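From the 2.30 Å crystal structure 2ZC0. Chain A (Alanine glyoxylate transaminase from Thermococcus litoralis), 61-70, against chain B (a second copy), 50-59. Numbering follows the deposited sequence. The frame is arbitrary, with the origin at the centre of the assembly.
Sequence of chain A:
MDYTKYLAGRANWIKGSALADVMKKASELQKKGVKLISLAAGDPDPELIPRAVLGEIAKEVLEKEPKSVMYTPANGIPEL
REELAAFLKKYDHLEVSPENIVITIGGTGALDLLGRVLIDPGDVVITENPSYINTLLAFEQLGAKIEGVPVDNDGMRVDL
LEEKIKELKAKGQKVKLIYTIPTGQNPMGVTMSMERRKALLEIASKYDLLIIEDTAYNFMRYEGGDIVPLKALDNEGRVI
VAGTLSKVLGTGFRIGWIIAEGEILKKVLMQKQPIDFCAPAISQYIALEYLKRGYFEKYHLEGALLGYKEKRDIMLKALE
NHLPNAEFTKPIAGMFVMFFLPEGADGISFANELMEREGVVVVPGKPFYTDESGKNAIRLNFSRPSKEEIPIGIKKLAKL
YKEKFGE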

ATOM      1  N   VAL A  61      -9.329 -14.721 -41.700  1.00 54.12           N
ATOM      2  CA  VAL A  61     -10.016 -14.186 -40.536  1.00 53.64           C
ATOM      3  C   VAL A  61     -10.357 -12.699 -40.678  1.00 52.92           C
ATOM      4  O   VAL A  61     -11.485 -12.288 -40.408  1.00 51.94           O
ATOM      5  N   LEU A  62      -9.389 -11.897 -41.113  1.00 52.84           N
ATOM      6  CA  LEU A  62      -9.609 -10.457 -41.260  1.00 54.17           C
ATOM      7  C   LEU A  62     -10.645 -10.058 -42.308  1.00 55.48           C
ATOM      8  O   LEU A  62     -11.487  -9.192 -42.059  1.00 55.56           O
ATOM      9  N   GLU A  63     -10.598 -10.688 -43.474  1.00 57.09           N
ATOM     10  CA  GLU A  63     -11.543 -10.345 -44.526  1.00 58.28           C
ATOM     11  C   GLU A  63     -12.945 -10.918 -44.301  1.00 57.69           C
ATOM     12  O   GLU A  63     -13.939 -10.294 -44.679  1.00 56.52           O
ATOM     13  N   LYS A  64     -13.036 -12.079 -43.656  1.00 56.84           N
ATOM     14  CA  LYS A  64     -14.336 -12.720 -43.431  1.00 56.34           C
ATOM     15  C   LYS A  64     -15.021 -12.419 -42.094  1.00 54.49           C
ATOM     16  O   LYS A  64     -16.250 -12.372 -42.023  1.00 53.88           O
ATOM     17  N   GLU A  65     -14.239 -12.208 -41.041  1.00 53.17           N
ATOM     18  CA  GLU A  65     -14.807 -11.932 -39.721  1.00 52.58           C
ATOM     19  C   GLU A  65     -14.560 -10.494 -39.248  1.00 51.01           C
ATOM     20  O   GLU A  65     -13.446 -10.136 -38.884  1.00 50.50           O
ATOM     21  N   PRO A  66     -15.602  -9.649 -39.262  1.00 51.02           N
ATOM     22  CA  PRO A  66     -15.465  -8.253 -38.825  1.00 50.65           C
ATOM     23  C   PRO A  66     -15.039  -8.129 -37.364  1.00 50.01           C
ATOM     24  O   PRO A  66     -14.336  -7.191 -36.992  1.00 49.36           O
ATOM     25  N   LYS A  67     -15.466  -9.081 -36.541  1.00 49.60           N
ATOM     26  CA  LYS A  67     -15.111  -9.069 -35.131  1.00 48.80           C
ATOM     27  C   LYS A  67     -13.605  -9.232 -34.915  1.00 47.33           C
ATOM     28  O   LYS A  67     -13.111  -9.002 -33.812  1.00 46.14           O
ATOM     29  N   SER A  68     -12.871  -9.617 -35.956  1.00 44.89           N
ATOM     30  CA  SER A  68     -11.433  -9.792 -35.800  1.00 45.22           C
ATOM     31  C   SER A  68     -10.669  -8.473 -35.735  1.00 45.11           C
ATOM     32  O   SER A  68      -9.458  -8.469 -35.528  1.00 44.35           O
ATOM     33  N   VAL A  69     -11.366  -7.352 -35.892  1.00 44.40           N
ATOM     34  CA  VAL A  69     -10.695  -6.056 -35.846  1.00 44.66           C
ATOM     35  C   VAL A  69     -11.246  -5.201 -34.710  1.00 45.08           C
ATOM     36  O   VAL A  69     -10.853  -4.046 -34.534  1.00 45.16           O
ATOM     37  N   MET A  70     -12.138  -5.789 -33.922  1.00 43.66           N
ATOM     38  CA  MET A  70     -12.779  -5.060 -32.839  1.00 42.64           C
ATOM     39  C   MET A  70     -12.507  -5.607 -31.441  1.00 42.82           C
ATOM     40  O   MET A  70     -11.835  -6.625 -31.265  1.00 42.81           O
TER
ATOM     41  N   PRO B  50     -10.168  -1.155 -43.820  1.00 41.92           N
ATOM     42  CA  PRO B  50      -9.771  -2.003 -44.954  1.00 39.39           C
ATOM     43  C   PRO B  50      -9.380  -3.414 -44.532  1.00 40.30           C
ATOM     44  O   PRO B  50      -8.236  -3.836 -44.712  1.00 38.78           O
ATOM     45  N   ARG B  51     -10.338  -4.144 -43.977  1.00 41.46           N
ATOM     46  CA  ARG B  51     -10.079  -5.498 -43.505  1.00 46.28           C
ATOM     47  C   ARG B  51      -9.281  -6.355 -44.488  1.00 46.80           C
ATOM     48  O   ARG B  51      -8.290  -6.979 -44.107  1.00 45.68           O
ATOM     49  N   ALA B  52      -9.724  -6.382 -45.745  1.00 48.70           N
ATOM     50  CA  ALA B  52      -9.072  -7.155 -46.805  1.00 47.57           C
ATOM     51  C   ALA B  52      -7.595  -6.798 -46.901  1.00 47.22           C
ATOM     52  O   ALA B  52      -6.731  -7.667 -46.843  1.00 48.14           O
ATOM     53  N   VAL B  53      -7.309  -5.511 -47.046  1.00 47.85           N
ATOM     54  CA  VAL B  53      -5.931  -5.055 -47.117  1.00 47.48           C
ATOM     55  C   VAL B  53      -5.156  -5.537 -45.895  1.00 48.10           C
ATOM     56  O   VAL B  53      -4.111  -6.181 -46.023  1.00 48.35           O
ATOM     57  N   LEU B  54      -5.671  -5.226 -44.707  1.00 47.75           N
ATOM     58  CA  LEU B  54      -4.998  -5.628 -43.478  1.00 47.79           C
ATOM     59  C   LEU B  54      -4.803  -7.132 -43.490  1.00 47.49           C
ATOM     60  O   LEU B  54      -3.824  -7.649 -42.953  1.00 47.73           O
ATOM     61  N   GLY B  55      -5.746  -7.835 -44.109  1.00 48.49           N
ATOM     62  CA  GLY B  55      -5.651  -9.282 -44.197  1.00 49.92           C
ATOM     63  C   GLY B  55      -4.468  -9.663 -45.062  1.00 49.30           C
ATOM     64  O   GLY B  55      -3.766 -10.633 -44.784  1.00 48.46           O
ATOM     65  N   GLU B  56      -4.248  -8.883 -46.116  1.00 50.83           N
ATOM     66  CA  GLU B  56      -3.145  -9.125 -47.036  1.00 52.71           C
ATOM     67  C   GLU B  56      -1.790  -8.820 -46.406  1.00 51.06           C
ATOM     68  O   GLU B  56      -0.849  -9.603 -46.544  1.00 50.44           O
ATOM     69  N   ILE B  57      -1.678  -7.691 -45.714  1.00 49.63           N
ATOM     70  CA  ILE B  57      -0.402  -7.361 -45.101  1.00 49.49           C
ATOM     71  C   ILE B  57      -0.117  -8.346 -43.952  1.00 48.74           C
ATOM     72  O   ILE B  57       1.033  -8.732 -43.718  1.00 48.04           O
ATOM     73  N   ALA B  58      -1.163  -8.780 -43.253  1.00 48.09           N
ATOM     74  CA  ALA B  58      -0.986  -9.745 -42.168  1.00 48.54           C
ATOM     75  C   ALA B  58      -0.360 -11.021 -42.740  1.00 49.05           C
ATOM     76  O   ALA B  58       0.572 -11.587 -42.162  1.00 47.59           O
ATOM     77  N   LYS B  59      -0.884 -11.473 -43.876  1.00 49.46           N
ATOM     78  CA  LYS B  59      -0.367 -12.664 -44.541  1.00 51.06           C
ATOM     79  C   LYS B  59       1.108 -12.436 -44.870  1.00 50.95           C
ATOM     80  O   LYS B  59       1.983 -13.213 -44.479  1.00 50.68           O
TER

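Packing of the last turn of a chain A helix and the 3-10 turn that follows it against the first turns of a helix in chain B, two copies of the alanine glyoxylate transaminase. The contact buries 435 Å², both sides summed, and is dominated by two side chains that reach in from opposite chains, Leu A62 and Arg B51. The CA atoms come closest where Glu A63 CA lies 4.6 Å from Ala B52 CA and Leu A62 CA lies 5.1 Å from Gly B55 CA. The absence of a side chain at Gly B55 suits this approach: an ideal CB there would point toward chain A and stand a tight 3.5 Å from Leu A62 CB.

Leu A62 points toward chain B in the m,t rotamer (chi1 -76°, chi2 158°) and sits as a knob among Arg B51, Leu B54, Gly B55 and Ala B58. This conformation carries CD1 along the chain B helix, where it rests 3.5 Å from Gly B55 CA, 3.6 Å from Leu B54 O and 3.8 Å from Ala B58 CB. Gly B55 and Ala B58, both small, leave room for the methyl against the helix. Leu B54, also m,t, points toward chain A but meets the knob mainly through its base, with its CB 4.5 Å from Leu A62 CD1.

Arg B51, in the first turn of its helix, points toward chain A and has the largest area covered, 132 Å². Its chi1 is m (-62°), chi2 lies between wells at -140°, and chi3 is m (-55°); the resulting bent chain brings the guanidinium to the end of the chain A helix. There Leu A62 O has no i+4 donor, because that position is Pro A66, which has no N-H; the amide of Lys A67 is not bonded to Glu A63 O either. Both oxygens are left for Arg B51. Arg B51 NE donates to Leu A62 O at 2.7 Å, near the guanidinium plane, and Arg B51 NH1 donates to Glu A63 O at 3.2 Å. Both bonds are bent, with N-H...O angles of 133° and 137°. Pro A66 covers one face of the guanidinium, its CA 3.6 Å from Arg B51 NE and its CB 3.8 Å from Arg B51 NH2, which is hydrogen-bonded elsewhere in the structure. Val A69 (p, 78°) points inward more loosely, its CG1 4.4 Å from Arg B51 CD.

The 3-10 turn that begins at Pro A66 is braced from within: Ser A68, with chi1 p (76°), turns its OG back to donate to Glu A65 O at 2.8 Å, and Ser A68 N reaches the same carbonyl oxygen at 3.0 Å. Glu A65 (t,p) and Lys A67 (m,t,m,p) point away from chain B and join in a salt bridge, Lys A67 NZ to Glu A65 OE2 at 3.0 Å. Glu A63 also points away, with chi1 p (63°), so its contact is made near the backbone, where its CB lies 4.2 Å from Ala B52 CA. No water or bound group is included among these coordinates.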

ATOM      1  CB  VAL A  61      -9.168 -14.382 -39.257  1.00 54.52           C
ATOM      2  CG1 VAL A  61      -9.770 -13.601 -38.109  1.00 54.61           C
ATOM      3  CG2 VAL A  61      -9.105 -15.867 -38.898  1.00 53.42           C
ATOM      4  CB  LEU A  62      -8.280  -9.751 -41.541  1.00 52.99           C
ATOM      5  CG  LEU A  62      -7.401  -9.598 -40.294  1.00 54.60           C
ATOM      6  CD1 LEU A  62      -5.931  -9.407 -40.668  1.00 53.98           C
ATOM      7  CD2 LEU A  62      -7.931  -8.421 -39.477  1.00 53.58           C
ATOM      8  CB  GLU A  63     -10.997 -10.796 -45.890  1.00 60.53           C
ATOM      9  CG  GLU A  63     -10.801 -12.295 -46.038  1.00 63.91           C
ATOM     10  CD  GLU A  63     -10.137 -12.685 -47.358  1.00 65.67           C
ATOM     11  OE1 GLU A  63      -9.999 -13.905 -47.613  1.00 68.08           O
ATOM     12  OE2 GLU A  63      -9.751 -11.781 -48.136  1.00 66.70           O
ATOM     13  CB  LYS A  64     -14.187 -14.238 -43.616  1.00 58.12           C
ATOM     14  CG  LYS A  64     -13.665 -14.624 -45.004  1.00 61.83           C
ATOM     15  CD  LYS A  64     -13.133 -16.057 -45.065  1.00 64.88           C
ATOM     16  CE  LYS A  64     -12.339 -16.287 -46.356  1.00 67.55           C
ATOM     17  NZ  LYS A  64     -11.810 -17.676 -46.488  1.00 68.62           N
ATOM     18  CB  GLU A  65     -14.237 -12.934 -38.706  1.00 51.70           C
ATOM     19  CG  GLU A  65     -14.840 -12.858 -37.319  1.00 52.92           C
ATOM     20  CD  GLU A  65     -16.352 -12.940 -37.329  1.00 54.53           C
ATOM     21  OE1 GLU A  65     -17.001 -11.915 -37.627  1.00 55.41           O
ATOM     22  OE2 GLU A  65     -16.896 -14.030 -37.044  1.00 57.01           O
ATOM     23  CB  PRO A  66     -16.860  -7.667 -39.083  1.00 52.01           C
ATOM     24  CG  PRO A  66     -17.769  -8.866 -38.979  1.00 52.94           C
ATOM     25  CD  PRO A  66     -16.975  -9.923 -39.722  1.00 51.25           C
ATOM     26  CB  LYS A  67     -15.868 -10.171 -34.377  1.00 50.42           C
ATOM     27  CG  LYS A  67     -17.381  -9.961 -34.332  1.00 52.67           C
ATOM     28  CD  LYS A  67     -18.060 -10.854 -33.290  1.00 55.43           C
ATOM     29  CE  LYS A  67     -18.484 -12.212 -33.846  1.00 61.28           C
ATOM     30  NZ  LYS A  67     -17.345 -13.096 -34.276  1.00 63.90           N
ATOM     31  CB  SER A  68     -10.854 -10.653 -36.932  1.00 45.81           C
ATOM     32  OG  SER A  68     -10.735  -9.921 -38.136  1.00 47.44           O
ATOM     33  CB  VAL A  69     -10.878  -5.290 -37.171  1.00 44.63           C
ATOM     34  CG1 VAL A  69     -12.274  -4.661 -37.234  1.00 43.12           C
ATOM     35  CG2 VAL A  69      -9.805  -4.239 -37.315  1.00 47.69           C
ATOM     36  CB  MET A  70     -14.295  -5.038 -33.065  1.00 41.48           C
ATOM     37  CG  MET A  70     -14.770  -4.405 -34.375  1.00 42.45           C
ATOM     38  SD  MET A  70     -16.587  -4.268 -34.407  1.00 46.83           S
ATOM     39  CE  MET A  70     -17.073  -5.900 -34.914  1.00 41.67           C
TER
ATOM     40  CB  PRO B  50      -8.614  -1.220 -45.573  1.00 38.55           C
ATOM     41  CG  PRO B  50      -7.981  -0.567 -44.389  1.00 38.96           C
ATOM     42  CD  PRO B  50      -9.165  -0.100 -43.571  1.00 41.35           C
ATOM     43  CB  ARG B  51     -11.400  -6.198 -43.160  1.00 47.98           C
ATOM     44  CG  ARG B  51     -12.177  -5.526 -42.042  1.00 49.24           C
ATOM     45  CD  ARG B  51     -12.801  -6.565 -41.123  1.00 51.50           C
ATOM     46  NE  ARG B  51     -13.651  -7.525 -41.828  1.00 52.78           N
ATOM     47  CZ  ARG B  51     -14.858  -7.247 -42.308  1.00 54.75           C
ATOM     48  NH1 ARG B  51     -15.558  -8.184 -42.931  1.00 55.60           N
ATOM     49  NH2 ARG B  51     -15.371  -6.033 -42.160  1.00 55.92           N
ATOM     50  CB  ALA B  52      -9.770  -6.894 -48.142  1.00 48.10           C
ATOM     51  CB  VAL B  53      -5.853  -3.527 -47.138  1.00 48.93           C
ATOM     52  CG1 VAL B  53      -4.397  -3.087 -47.178  1.00 49.28           C
ATOM     53  CG2 VAL B  53      -6.630  -2.984 -48.314  1.00 48.91           C
ATOM     54  CB  LEU B  54      -5.806  -5.206 -42.239  1.00 46.35           C
ATOM     55  CG  LEU B  54      -6.012  -3.706 -41.983  1.00 46.58           C
ATOM     56  CD1 LEU B  54      -6.810  -3.508 -40.698  1.00 45.41           C
ATOM     57  CD2 LEU B  54      -4.665  -3.001 -41.879  1.00 45.26           C
ATOM     58  CB  GLU B  56      -3.331  -8.298 -48.314  1.00 54.96           C
ATOM     59  CG  GLU B  56      -4.405  -8.857 -49.252  1.00 59.74           C
ATOM     60  CD  GLU B  56      -3.905 -10.027 -50.081  1.00 63.28           C
ATOM     61  OE1 GLU B  56      -4.739 -10.865 -50.499  1.00 64.01           O
ATOM     62  OE2 GLU B  56      -2.679 -10.105 -50.324  1.00 64.65           O
ATOM     63  CB  ILE B  57      -0.356  -5.861 -44.625  1.00 50.18           C
ATOM     64  CG1 ILE B  57      -0.330  -5.775 -43.112  1.00 49.76           C
ATOM     65  CG2 ILE B  57      -1.522  -5.078 -45.189  1.00 50.63           C
ATOM     66  CD1 ILE B  57       1.056  -5.740 -42.588  1.00 50.93           C
ATOM     67  CB  ALA B  58      -2.325 -10.069 -41.523  1.00 48.09           C
ATOM     68  CB  LYS B  59      -1.147 -12.924 -45.839  1.00 52.27           C
ATOM     69  CG  LYS B  59      -0.630 -14.077 -46.690  1.00 54.10           C
ATOM     70  CD  LYS B  59      -1.240 -14.062 -48.103  1.00 56.35           C
ATOM     71  CE  LYS B  59      -0.406 -13.238 -49.117  1.00 59.62           C
ATOM     72  NZ  LYS B  59      -0.251 -11.782 -48.795  1.00 58.83           N
TER